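Local coordinates for putative capsular polysaccharide biosynthesis protein (Streptococcus pneumoniae serotype 4, PDB 6EWJ) that probably acts as a pyridoxal phosphate-dependent sugar aminotransferase of the DegT/DnrJ/EryC1 family, serving teichoic acid biosynthesis, at residues 238-243 / 253-258; 109-114 / 370-375; 292-297 / 389-394; 194-199 / 215-220. All coordinates share one frame; numbering follows the deposited sequence.

Contact 1: 238-243 / 253-258; sequences HGQTKD and WEYDIV
Three backbone hydrogen bonds zip the two short antiparallel strands together. T241 and D256 form the hydrogen-bonded pair, T241 N reaching D256 O at 3.0 Å and D256 N returning to T241 O in the plane of that carbonyl. Two residues on, past the non-hydrogen-bonded pair Q240/I257, V258 N binds G239 O at 2.8 Å, from above the carbonyl plane. Q240 carries the main side-chain contact, a stack on Y255. With CG anti to the backbone N (chi1 -174°) and its chain extended, it lays its amide flat on the ring, the planes 9° apart; OE1 sits 3.4 Å above the ring plane, over its centre. I257 CD1 packs beside the stack, 3.8 Å from Q240 CB; separately, V258 CG1 meets T241 CG2 at 4.1 Å. K242, bent at its last torsion, passes E254 O so that NZ makes a weak bond to W253 O. A water bridges D243 N and E254 O. From the second subunit, K352 pairs with E254 OE2 and T358 binds D256 OD2. Backbone bonds thus set the register and the amide-ring stack adds to them, while E254 and D256 are engaged by the second subunit and D243 caps the helix that follows.

Contact 2: 109-114 / 370-375; sequences IQADTF and YPKAYA
Close packing is confined to I109, K372 and A373, where the loop after strand 103-107 meets the first turn of helix 371-378. I109 puts CG1 in the crowded position between its backbone N and carbonyl carbon (chi1 65°), which lays that branch against the helix backbone: CG1 comes within 3.5 Å of A373 N, and CD1 lies 3.9 Å from A373 CA. From the other segment, K372 CB sits 3.1 Å from I109 O, with CG close behind. The A373 side chain is about 9 Å from that of Y351, a pyridoxal phosphate-binding residue. Toward solvent the fit loosens. K372 bends at chi2 (-87°) and carries CD alongside A111 CA at 4.0 Å, beyond which the chain turns off from the loop. A water linking the two backbones lies 2.8 Å from Q110 O and 2.9 Å from K372 O and can donate to them, though it has more acceptors in reach than protons. No hydrogen bond runs directly between the two segments. Direct contact is thus made by side-chain carbons, and the polar tie between loop and helix start comes from D108, whose two carboxylate oxygens take the N-H groups of K372 and A373.

Contact 3: 292-297 / 389-394; sequences VDRYDS and LSDEEV
V394 stands between two side chains of helix 268-299, with Y295 above one of its methyls and the shaft of R294 against the same group. V394 CG1, anti to its backbone N (chi1 177°), rests 3.6 Å above the plane of the Y295 ring, offset toward the rim and nearest CD1 and CE1; its separation from the ring centroid, 4.0 Å, makes this a CH-pi contact over the face. R294 runs straight out from its backbone as far as CD, which touches V394 CG1 at 3.6 Å, and then turns at chi3 (-79°). R294 and D391 cross at about a right angle, yet their guanidinium and carboxylate planes are only 21° apart and stack. D391 CB lies over the centre of the guanidinium, and R294 NE is 3.8 Å from D391 OD1. That is a long salt bridge of charges alone, since the oxygen lies well out of the guanidinium plane and no N-H aims at it. Both ions have firmer partners: R294 NH1 pairs with D395, and D391 OD1 with R287. Crossing L389 at about a right angle, Y295 brings OH to 4.1 Å from L389 CD1, while the hydroxyl is hydrogen-bonded to P384 O. S390 and E393 close a capping box: E393 N binds S390 OG at 3.0 Å, and S390 N binds E393 OE1. The contact thus fastens the long helix 268-299 to the first turn of helix 391-409, whose I397 and I398 extend the packing round Y295, while Y321, from strand 321-325, stacks on its ring.

Contact 4: 194-199 / 215-220; sequences ADFTSF and ATWKAN
The F199 ring carries the CG2 methyl of T197 on one face, 3.7 Å above its plane, and meets the T216 CG2 methyl at its edge, 3.9 Å from CE2. The F196 ring leans toward W217, whose CB makes an off-centre CH-pi contact 4.2 Å from the ring centroid; the F196 ring and the five-membered ring of W217 lie obliquely, planes at 53°. W217 reaches this place with CG in the crowded position (chi1 56°), which carries its indole away from the partner strand, where NE1 binds D225. In the backbone, T197 and T216 form a hydrogen-bonded antiparallel pair: T197 N binds T216 O at 2.8 Å, and T216 N meets T197 O nearly along its C=O axis. At the ribbon's end K218 N binds D195 O at 3.2 Å from well above the carbonyl plane. The extended K218 chain lies along A194 O, with CD 3.3 Å from it, and its NZ binds I193 O. One water joins D195 O to K218 O, and another D195 OD1 to N220 ND2, while D195 OD2 pairs with R170. The strands occupy the interior of the seven-stranded sheet, between 172-177 and 58-61. Helices 225-236 and 64-74 cover the face carrying F196, S198 and A215, and the pyridoxal phosphate-binding residues S200 and A64 lie near F199.

Contact 4 is the core element, buried in the large sheet about 12 Å from the chain's centre (centre to centre) and close to the cofactor site. Contact 1 also uses an antiparallel strand pair, but a short one about 31 Å from that centre, and two of its acidic side chains, E254 and D256, bind the second subunit. Contact 3, buried as well, joins two helices through a CH-pi contact beside a long, stacked charge pair. Contact 2 is partly open to solvent and includes a water between loop and helix. Helix 225-236 touches both contact 1 and contact 4. Contacts 2 and 3 interleave along the chain, their centres about 27 Å apart.

Contact 1: 238-243 / 253-258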
loop_
_atom_site.group_PDB
_atom_site.type_symbol
_atom_site.label_atom_id
_atom_site.label_comp_id
_atom_site.label_asym_id
_atom_site.label_seq_id
_atom_site.Cartn_x
_atom_site.Cartn_y
_atom_site.Cartn_z
ATOM N N HIS A 238 4.590 1.058 -9.164
ATOM C CA HIS A 238 4.739 -0.034 -10.112
ATOM C C HIS A 238 6.022 -0.032 -10.928
ATOM O O HIS A 238 6.160 -0.792 -11.901
ATOM C CB HIS A 238 3.522 -0.103 -11.065
ATOM C CG HIS A 238 2.216 -0.372 -10.378
ATOM N ND1 HIS A 238 1.980 -1.534 -9.681
ATOM C CD2 HIS A 238 1.047 0.314 -10.365
ATOM C CE1 HIS A 238 0.733 -1.536 -9.239
ATOM N NE2 HIS A 238 0.151 -0.416 -9.634
ATOM N N GLY A 239 6.972 0.811 -10.603
ATOM C CA GLY A 239 8.164 0.946 -11.435
ATOM C C GLY A 239 7.940 1.710 -12.725
ATOM O O GLY A 239 8.781 1.650 -13.621
ATOM N N GLN A 240 6.835 2.453 -12.802
ATOM C CA GLN A 240 6.414 3.108 -14.027
ATOM C C GLN A 240 7.199 4.406 -14.213
ATOM O O GLN A 240 7.400 5.157 -13.248
ATOM C CB GLN A 240 4.898 3.373 -14.031
ATOM C CG GLN A 240 4.405 3.933 -15.371
ATOM C CD GLN A 240 2.886 3.978 -15.567
ATOM O OE1 GLN A 240 2.217 2.949 -15.521
ATOM N NE2 GLN A 240 2.349 5.164 -15.787
ATOM N N THR A 241 7.695 4.626 -15.418
ATOM C CA THR A 241 8.371 5.904 -15.807
ATOM C C THR A 241 7.870 6.358 -17.166
ATOM O O THR A 241 7.409 5.524 -17.961
ATOM C CB THR A 241 9.918 5.742 -15.939
ATOM O OG1 THR A 241 10.220 4.843 -17.019
ATOM C CG2 THR A 241 10.530 5.178 -14.664
ATOM N N LYS A 242 7.970 7.669 -17.417
ATOM C CA LYS A 242 7.729 8.251 -18.727
ATOM C C LYS A 242 8.900 9.152 -19.087
ATOM O O LYS A 242 9.410 9.888 -18.232
ATOM C CB LYS A 242 6.441 9.066 -18.748
ATOM C CG LYS A 242 5.162 8.299 -18.402
ATOM C CD LYS A 242 3.952 8.942 -19.075
ATOM C CE LYS A 242 2.656 8.548 -18.337
ATOM N NZ LYS A 242 2.034 7.343 -18.870
ATOM N N ASP A 243 9.320 9.103 -20.338
ATOM C CA ASP A 243 10.435 9.941 -20.802
ATOM C C ASP A 243 9.947 11.343 -21.239
ATOM O O ASP A 243 8.740 11.621 -21.213
ATOM C CB ASP A 243 11.339 9.215 -21.822
ATOM C CG ASP A 243 10.626 8.755 -23.074
ATOM O OD1 ASP A 243 9.618 9.369 -23.506
ATOM O OD2 ASP A 243 11.085 7.729 -23.639
ATOM N N TRP A 253 0.394 8.644 -23.378
ATOM C CA TRP A 253 0.082 7.276 -22.901
ATOM C C TRP A 253 1.340 6.450 -22.600
ATOM O O TRP A 253 1.326 5.645 -21.721
ATOM C CB TRP A 253 -0.844 6.545 -23.929
ATOM C CG TRP A 253 -0.186 6.278 -25.217
ATOM C CD1 TRP A 253 -0.154 7.100 -26.300
ATOM C CD2 TRP A 253 0.563 5.109 -25.574
ATOM N NE1 TRP A 253 0.588 6.544 -27.290
ATOM C CE2 TRP A 253 1.021 5.306 -26.894
ATOM C CE3 TRP A 253 0.910 3.918 -24.899
ATOM C CZ2 TRP A 253 1.817 4.364 -27.575
ATOM C CZ3 TRP A 253 1.692 2.973 -25.573
ATOM C CH2 TRP A 253 2.135 3.216 -26.919
ATOM N N GLU A 254 2.409 6.629 -23.371
ATOM C CA GLU A 254 3.499 5.666 -23.360
ATOM C C GLU A 254 4.374 5.721 -22.100
ATOM O O GLU A 254 4.785 6.783 -21.673
ATOM C CB GLU A 254 4.324 5.752 -24.640
ATOM C CG GLU A 254 5.071 4.476 -24.855
ATOM C CD GLU A 254 5.838 4.410 -26.125
ATOM O OE1 GLU A 254 5.714 5.343 -26.950
ATOM O OE2 GLU A 254 6.575 3.409 -26.263
ATOM N N TYR A 255 4.596 4.562 -21.506
ATOM C CA TYR A 255 5.421 4.435 -20.305
ATOM C C TYR A 255 6.210 3.169 -20.437
ATOM O O TYR A 255 5.939 2.353 -21.329
ATOM C CB TYR A 255 4.574 4.369 -19.032
ATOM C CG TYR A 255 3.605 3.209 -18.941
ATOM C CD1 TYR A 255 4.025 1.949 -18.481
ATOM C CD2 TYR A 255 2.237 3.369 -19.226
ATOM C CE1 TYR A 255 3.130 0.903 -18.379
ATOM C CE2 TYR A 255 1.331 2.321 -19.080
ATOM C CZ TYR A 255 1.778 1.101 -18.668
ATOM O OH TYR A 255 0.904 0.021 -18.553
ATOM N N ASP A 256 7.176 3.030 -19.534
ATOM C CA ASP A 256 7.946 1.843 -19.373
ATOM C C ASP A 256 7.784 1.403 -17.901
ATOM O O ASP A 256 7.378 2.180 -17.063
ATOM C CB ASP A 256 9.406 2.165 -19.724
ATOM C CG ASP A 256 10.289 0.921 -19.828
ATOM O OD1 ASP A 256 9.781 -0.231 -19.839
ATOM O OD2 ASP A 256 11.511 1.100 -19.918
ATOM N N ILE A 257 8.117 0.165 -17.623
ATOM C CA ILE A 257 8.178 -0.356 -16.263
ATOM C C ILE A 257 9.645 -0.745 -16.096
ATOM O O ILE A 257 10.118 -1.600 -16.812
ATOM C CB ILE A 257 7.241 -1.572 -16.107
ATOM C CG1 ILE A 257 5.792 -1.142 -16.394
ATOM C CG2 ILE A 257 7.396 -2.250 -14.756
ATOM C CD1 ILE A 257 5.214 -0.100 -15.446
ATOM N N VAL A 258 10.360 -0.122 -15.159
ATOM C CA VAL A 258 11.822 -0.346 -15.078
ATOM C C VAL A 258 12.207 -1.420 -14.086
ATOM O O VAL A 258 13.244 -2.051 -14.232
ATOM C CB VAL A 258 12.648 0.937 -14.808
ATOM C CG1 VAL A 258 12.520 1.896 -15.990
ATOM C CG2 VAL A 258 12.276 1.574 -13.473
HETATM O O HOH W 1 7.747 7.031 -21.877
#

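Contact 2: 109-114 / 370-375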
loop_
_atom_site.group_PDB
_atom_site.type_symbol
_atom_site.label_atom_id
_atom_site.label_comp_id
_atom_site.label_asym_id
_atom_site.label_seq_id
_atom_site.Cartn_x
_atom_site.Cartn_y
_atom_site.Cartn_z
ATOM N N ILE A 109 18.779 -2.074 25.099
ATOM C CA ILE A 109 18.611 -0.687 25.379
ATOM C C ILE A 109 19.318 -0.342 26.687
ATOM O O ILE A 109 19.969 -1.196 27.292
ATOM C CB ILE A 109 17.115 -0.298 25.368
ATOM C CG1 ILE A 109 16.339 -0.986 26.491
ATOM C CG2 ILE A 109 16.515 -0.630 23.997
ATOM C CD1 ILE A 109 15.021 -0.323 26.823
ATOM N N GLN A 110 19.252 0.925 27.078
ATOM C CA GLN A 110 19.924 1.409 28.275
ATOM C C GLN A 110 19.042 1.172 29.510
ATOM O O GLN A 110 17.887 0.772 29.391
ATOM C CB GLN A 110 20.281 2.894 28.123
ATOM C CG GLN A 110 21.148 3.204 26.896
ATOM C CD GLN A 110 21.414 4.702 26.701
ATOM O OE1 GLN A 110 21.466 5.467 27.666
ATOM N NE2 GLN A 110 21.653 5.114 25.450
ATOM N N ALA A 111 19.587 1.455 30.706
ATOM C CA ALA A 111 18.830 1.205 31.945
ATOM C C ALA A 111 17.715 2.248 32.188
ATOM O O ALA A 111 16.715 1.948 32.849
ATOM C CB ALA A 111 19.779 1.144 33.128
ATOM N N ASP A 112 17.891 3.463 31.669
ATOM C CA ASP A 112 17.102 4.613 32.102
ATOM C C ASP A 112 16.512 5.355 30.932
ATOM O O ASP A 112 16.227 6.547 31.042
ATOM C CB ASP A 112 18.003 5.617 32.897
ATOM C CG ASP A 112 18.785 4.949 34.004
ATOM O OD1 ASP A 112 18.133 4.301 34.854
ATOM O OD2 ASP A 112 20.049 5.112 34.064
ATOM N N THR A 113 16.404 4.667 29.802
ATOM C CA THR A 113 15.824 5.213 28.621
ATOM C C THR A 113 15.633 4.076 27.609
ATOM O O THR A 113 16.317 3.042 27.665
ATOM C CB THR A 113 16.656 6.373 27.981
ATOM O OG1 THR A 113 15.933 6.944 26.909
ATOM C CG2 THR A 113 18.033 5.915 27.468
ATOM N N PHE A 114 14.743 4.340 26.677
ATOM C CA PHE A 114 14.434 3.418 25.604
ATOM C C PHE A 114 15.565 3.268 24.615
ATOM O O PHE A 114 15.558 2.306 23.825
ATOM C CB PHE A 114 13.167 3.866 24.874
ATOM C CG PHE A 114 13.321 5.179 24.174
ATOM C CD1 PHE A 114 13.856 5.227 22.908
ATOM C CD2 PHE A 114 13.040 6.367 24.856
ATOM C CE1 PHE A 114 14.016 6.411 22.282
ATOM C CE2 PHE A 114 13.210 7.559 24.235
ATOM C CZ PHE A 114 13.702 7.591 22.944
ATOM N N TYR A 370 18.453 -9.597 25.967
ATOM C CA TYR A 370 18.104 -8.181 25.996
ATOM C C TYR A 370 17.380 -7.838 27.277
ATOM O O TYR A 370 16.239 -7.381 27.244
ATOM C CB TYR A 370 17.261 -7.800 24.729
ATOM C CG TYR A 370 17.759 -8.431 23.472
ATOM C CD1 TYR A 370 18.770 -7.844 22.713
ATOM C CD2 TYR A 370 17.205 -9.619 23.004
ATOM C CE1 TYR A 370 19.272 -8.453 21.574
ATOM C CE2 TYR A 370 17.662 -10.207 21.823
ATOM C CZ TYR A 370 18.705 -9.627 21.126
ATOM O OH TYR A 370 19.210 -10.253 19.986
ATOM N N PRO A 371 18.054 -8.047 28.442
ATOM C CA PRO A 371 17.408 -7.829 29.731
ATOM C C PRO A 371 16.937 -6.402 30.001
ATOM O O PRO A 371 15.995 -6.213 30.757
ATOM C CB PRO A 371 18.497 -8.222 30.737
ATOM C CG PRO A 371 19.790 -8.144 29.982
ATOM C CD PRO A 371 19.440 -8.534 28.599
ATOM N N LYS A 372 17.616 -5.407 29.438
ATOM C CA LYS A 372 17.244 -4.000 29.666
ATOM C C LYS A 372 15.929 -3.717 28.962
ATOM O O LYS A 372 15.027 -3.027 29.499
ATOM C CB LYS A 372 18.349 -3.059 29.200
ATOM C CG LYS A 372 19.688 -3.328 29.899
ATOM C CD LYS A 372 19.847 -2.593 31.204
ATOM C CE LYS A 372 21.252 -2.824 31.809
ATOM N NZ LYS A 372 21.918 -4.183 31.644
ATOM N N ALA A 373 15.806 -4.258 27.749
ATOM C CA ALA A 373 14.560 -4.162 26.996
ATOM C C ALA A 373 13.423 -4.747 27.780
ATOM O O ALA A 373 12.350 -4.137 27.892
ATOM C CB ALA A 373 14.682 -4.851 25.618
ATOM N N TYR A 374 13.647 -5.943 28.328
ATOM C CA TYR A 374 12.636 -6.573 29.172
ATOM C C TYR A 374 12.250 -5.692 30.375
ATOM O O TYR A 374 11.090 -5.590 30.723
ATOM C CB TYR A 374 13.096 -7.955 29.671
ATOM C CG TYR A 374 11.978 -8.649 30.376
ATOM C CD1 TYR A 374 10.985 -9.310 29.624
ATOM C CD2 TYR A 374 11.859 -8.632 31.776
ATOM C CE1 TYR A 374 9.920 -9.906 30.243
ATOM C CE2 TYR A 374 10.784 -9.243 32.401
ATOM C CZ TYR A 374 9.832 -9.878 31.620
ATOM O OH TYR A 374 8.763 -10.511 32.190
ATOM N N ALA A 375 13.253 -5.161 31.053
ATOM C CA ALA A 375 13.017 -4.461 32.312
ATOM C C ALA A 375 12.240 -3.166 32.041
ATOM O O ALA A 375 11.371 -2.800 32.822
ATOM C CB ALA A 375 14.332 -4.207 33.076
HETATM O O HOH W 2 15.838 -0.542 30.844
#

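Contact 3: 292-297 / 389-394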
loop_
_atom_site.group_PDB
_atom_site.type_symbol
_atom_site.label_atom_id
_atom_site.label_comp_id
_atom_site.label_asym_id
_atom_site.label_seq_id
_atom_site.Cartn_x
_atom_site.Cartn_y
_atom_site.Cartn_z
ATOM N N VAL A 292 1.143 17.229 28.906
ATOM C CA VAL A 292 2.338 16.573 29.443
ATOM C C VAL A 292 2.825 17.287 30.689
ATOM O O VAL A 292 3.122 16.651 31.698
ATOM C CB VAL A 292 3.464 16.410 28.401
ATOM C CG1 VAL A 292 4.787 16.048 29.041
ATOM C CG2 VAL A 292 3.091 15.300 27.399
ATOM N N ASP A 293 2.854 18.615 30.643
ATOM C CA ASP A 293 3.260 19.375 31.828
ATOM C C ASP A 293 2.333 19.091 33.016
ATOM O O ASP A 293 2.793 19.034 34.148
ATOM C CB ASP A 293 3.345 20.876 31.522
ATOM C CG ASP A 293 4.445 21.206 30.522
ATOM O OD1 ASP A 293 5.400 20.411 30.344
ATOM O OD2 ASP A 293 4.358 22.289 29.915
ATOM N N ARG A 294 1.023 18.959 32.753
ATOM C CA ARG A 294 0.044 18.699 33.827
ATOM C C ARG A 294 0.279 17.298 34.425
ATOM O O ARG A 294 0.354 17.131 35.655
ATOM C CB ARG A 294 -1.390 18.896 33.307
ATOM C CG ARG A 294 -2.486 18.663 34.331
ATOM C CD ARG A 294 -3.858 18.865 33.733
ATOM N NE ARG A 294 -4.133 20.284 33.652
ATOM C CZ ARG A 294 -4.694 21.031 34.606
ATOM N NH1 ARG A 294 -5.130 20.512 35.755
ATOM N NH2 ARG A 294 -4.839 22.316 34.392
ATOM N N TYR A 295 0.471 16.308 33.550
ATOM C CA TYR A 295 0.843 14.962 34.017
ATOM C C TYR A 295 2.157 14.986 34.832
ATOM O O TYR A 295 2.242 14.428 35.934
ATOM C CB TYR A 295 1.035 14.001 32.819
ATOM C CG TYR A 295 -0.159 13.267 32.216
ATOM C CD1 TYR A 295 -1.152 12.709 33.009
ATOM C CD2 TYR A 295 -0.208 13.028 30.835
ATOM C CE1 TYR A 295 -2.204 11.978 32.440
ATOM C CE2 TYR A 295 -1.248 12.295 30.250
ATOM C CZ TYR A 295 -2.251 11.774 31.052
ATOM O OH TYR A 295 -3.249 11.017 30.502
ATOM N N ASP A 296 3.183 15.596 34.240
ATOM C CA ASP A 296 4.490 15.705 34.880
ATOM C C ASP A 296 4.382 16.310 36.281
ATOM O O ASP A 296 4.938 15.735 37.219
ATOM C CB ASP A 296 5.472 16.519 34.053
ATOM C CG ASP A 296 5.961 15.791 32.808
ATOM O OD1 ASP A 296 5.728 14.545 32.611
ATOM O OD2 ASP A 296 6.587 16.496 31.988
ATOM N N SER A 297 3.674 17.422 36.452
ATOM C CA SER A 297 3.547 18.002 37.824
ATOM C C SER A 297 2.737 17.076 38.725
ATOM O O SER A 297 3.083 16.867 39.861
ATOM C CB SER A 297 2.935 19.405 37.850
ATOM O OG SER A 297 3.365 20.211 36.751
ATOM N N LEU A 389 -8.435 14.982 25.099
ATOM C CA LEU A 389 -8.423 14.955 26.571
ATOM C C LEU A 389 -8.759 16.331 27.166
ATOM O O LEU A 389 -8.128 17.322 26.819
ATOM C CB LEU A 389 -7.044 14.556 27.109
ATOM C CG LEU A 389 -6.582 13.118 26.964
ATOM C CD1 LEU A 389 -5.129 13.009 27.410
ATOM C CD2 LEU A 389 -7.462 12.183 27.776
ATOM N N SER A 390 -9.730 16.376 28.063
ATOM C CA SER A 390 -9.958 17.565 28.879
ATOM C C SER A 390 -8.962 17.601 30.058
ATOM O O SER A 390 -8.459 16.567 30.503
ATOM C CB SER A 390 -11.379 17.556 29.433
ATOM O OG SER A 390 -11.538 16.492 30.367
ATOM N N ASP A 391 -8.741 18.794 30.596
ATOM C CA ASP A 391 -7.986 18.946 31.843
ATOM C C ASP A 391 -8.557 18.099 33.002
ATOM O O ASP A 391 -7.794 17.493 33.740
ATOM C CB ASP A 391 -7.863 20.427 32.213
ATOM C CG ASP A 391 -6.962 21.199 31.247
ATOM O OD1 ASP A 391 -6.183 20.565 30.495
ATOM O OD2 ASP A 391 -7.041 22.428 31.199
ATOM N N GLU A 392 -9.879 18.026 33.118
ATOM C CA GLU A 392 -10.554 17.260 34.175
ATOM C C GLU A 392 -10.230 15.759 34.053
ATOM O O GLU A 392 -9.994 15.078 35.044
ATOM C CB GLU A 392 -12.074 17.470 34.127
ATOM C CG GLU A 392 -12.552 18.867 34.513
ATOM C CD GLU A 392 -12.504 19.928 33.386
ATOM O OE1 GLU A 392 -11.986 19.685 32.254
ATOM O OE2 GLU A 392 -12.988 21.049 33.664
ATOM N N GLU A 393 -10.218 15.262 32.825
ATOM C CA GLU A 393 -9.824 13.870 32.559
ATOM C C GLU A 393 -8.361 13.592 32.930
ATOM O O GLU A 393 -8.065 12.578 33.561
ATOM C CB GLU A 393 -10.076 13.528 31.097
ATOM C CG GLU A 393 -11.562 13.396 30.781
ATOM C CD GLU A 393 -11.870 13.268 29.303
ATOM O OE1 GLU A 393 -11.045 13.644 28.439
ATOM O OE2 GLU A 393 -12.944 12.752 28.997
ATOM N N VAL A 394 -7.471 14.505 32.557
ATOM C CA VAL A 394 -6.059 14.386 32.900
ATOM C C VAL A 394 -5.894 14.332 34.446
ATOM O O VAL A 394 -5.200 13.465 34.971
ATOM C CB VAL A 394 -5.182 15.506 32.276
ATOM C CG1 VAL A 394 -3.728 15.370 32.725
ATOM C CG2 VAL A 394 -5.210 15.474 30.750
#

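Contact 4: 194-199 / 215-220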
loop_
_atom_site.group_PDB
_atom_site.type_symbol
_atom_site.label_atom_id
_atom_site.label_comp_id
_atom_site.label_asym_id
_atom_site.label_seq_id
_atom_site.Cartn_x
_atom_site.Cartn_y
_atom_site.Cartn_z
ATOM N N ALA A 194 18.725 12.419 10.835
ATOM C CA ALA A 194 19.179 11.174 10.275
ATOM C C ALA A 194 19.427 11.344 8.792
ATOM O O ALA A 194 19.006 12.327 8.185
ATOM C CB ALA A 194 18.143 10.101 10.515
ATOM N N ASP A 195 20.128 10.376 8.224
ATOM C CA ASP A 195 20.318 10.316 6.770
ATOM C C ASP A 195 18.986 10.215 6.016
ATOM O O ASP A 195 18.711 10.953 5.064
ATOM C CB ASP A 195 21.253 9.167 6.418
ATOM C CG ASP A 195 22.627 9.346 6.989
ATOM O OD1 ASP A 195 23.205 10.462 6.885
ATOM O OD2 ASP A 195 23.180 8.359 7.538
ATOM N N PHE A 196 18.140 9.322 6.464
ATOM C CA PHE A 196 16.760 9.208 5.972
ATOM C C PHE A 196 15.843 9.119 7.181
ATOM O O PHE A 196 16.270 8.640 8.263
ATOM C CB PHE A 196 16.562 7.941 5.096
ATOM C CG PHE A 196 17.332 7.934 3.820
ATOM C CD1 PHE A 196 18.675 7.578 3.807
ATOM C CD2 PHE A 196 16.715 8.217 2.622
ATOM C CE1 PHE A 196 19.391 7.562 2.629
ATOM C CE2 PHE A 196 17.410 8.185 1.425
ATOM C CZ PHE A 196 18.757 7.865 1.424
ATOM N N THR A 197 14.592 9.545 7.002
ATOM C CA THR A 197 13.584 9.472 8.055
ATOM C C THR A 197 12.240 8.982 7.494
ATOM O O THR A 197 11.791 9.464 6.437
ATOM C CB THR A 197 13.411 10.836 8.764
ATOM O OG1 THR A 197 14.690 11.298 9.235
ATOM C CG2 THR A 197 12.448 10.748 9.935
ATOM N N SER A 198 11.584 8.074 8.218
ATOM C CA SER A 198 10.154 7.769 7.995
ATOM C C SER A 198 9.252 8.344 9.070
ATOM O O SER A 198 9.529 8.243 10.246
ATOM C CB SER A 198 9.862 6.232 7.926
ATOM O OG SER A 198 10.482 5.595 9.010
ATOM N N PHE A 199 8.130 8.859 8.634
ATOM C CA PHE A 199 7.072 9.363 9.475
ATOM C C PHE A 199 5.781 8.607 9.257
ATOM O O PHE A 199 5.543 8.035 8.164
ATOM C CB PHE A 199 6.806 10.836 9.126
ATOM C CG PHE A 199 7.929 11.777 9.494
ATOM C CD1 PHE A 199 8.102 12.186 10.799
ATOM C CD2 PHE A 199 8.790 12.299 8.507
ATOM C CE1 PHE A 199 9.149 13.052 11.163
ATOM C CE2 PHE A 199 9.823 13.172 8.850
ATOM C CZ PHE A 199 9.979 13.556 10.169
ATOM N N ALA A 215 8.544 9.413 3.572
ATOM C CA ALA A 215 10.005 9.306 3.585
ATOM C C ALA A 215 10.627 10.640 3.210
ATOM O O ALA A 215 10.214 11.312 2.253
ATOM C CB ALA A 215 10.475 8.280 2.582
ATOM N N THR A 216 11.660 10.997 3.934
ATOM C CA THR A 216 12.484 12.108 3.564
ATOM C C THR A 216 13.946 11.812 3.927
ATOM O O THR A 216 14.263 10.751 4.487
ATOM C CB THR A 216 11.962 13.422 4.204
ATOM O OG1 THR A 216 12.605 14.564 3.606
ATOM C CG2 THR A 216 12.181 13.420 5.734
ATOM N N TRP A 217 14.819 12.771 3.606
ATOM C CA TRP A 217 16.238 12.633 3.807
ATOM C C TRP A 217 16.840 13.999 4.059
ATOM O O TRP A 217 16.387 14.999 3.506
ATOM C CB TRP A 217 16.935 11.957 2.616
ATOM C CG TRP A 217 16.713 12.627 1.290
ATOM C CD1 TRP A 217 17.508 13.603 0.699
ATOM C CD2 TRP A 217 15.654 12.363 0.387
ATOM N NE1 TRP A 217 16.970 13.969 -0.527
ATOM C CE2 TRP A 217 15.833 13.209 -0.736
ATOM C CE3 TRP A 217 14.536 11.514 0.426
ATOM C CZ2 TRP A 217 14.950 13.204 -1.801
ATOM C CZ3 TRP A 217 13.639 11.524 -0.658
ATOM C CH2 TRP A 217 13.859 12.359 -1.740
ATOM N N LYS A 218 17.883 14.042 4.866
ATOM C CA LYS A 218 18.523 15.320 5.106
ATOM C C LYS A 218 19.392 15.720 3.899
ATOM O O LYS A 218 19.918 14.875 3.176
ATOM C CB LYS A 218 19.269 15.318 6.440
ATOM C CG LYS A 218 20.642 14.693 6.450
ATOM C CD LYS A 218 21.186 14.786 7.877
ATOM C CE LYS A 218 22.601 14.259 7.974
ATOM N NZ LYS A 218 22.968 14.208 9.411
ATOM N N ALA A 219 19.513 17.029 3.689
ATOM C CA ALA A 219 20.344 17.557 2.616
ATOM C C ALA A 219 21.743 16.964 2.743
ATOM O O ALA A 219 22.321 16.955 3.814
ATOM C CB ALA A 219 20.399 19.088 2.675
ATOM N N ASN A 220 22.272 16.496 1.629
ATOM C CA ASN A 220 23.602 15.939 1.580
ATOM C C ASN A 220 24.136 16.158 0.168
ATOM O O ASN A 220 23.462 15.807 -0.807
ATOM C CB ASN A 220 23.561 14.450 1.933
ATOM C CG ASN A 220 24.945 13.857 2.153
ATOM O OD1 ASN A 220 25.882 14.125 1.384
ATOM N ND2 ASN A 220 25.087 13.048 3.206
HETATM O O HOH W 3 20.702 12.300 3.740
HETATM O O HOH W 4 22.980 12.383 4.999
#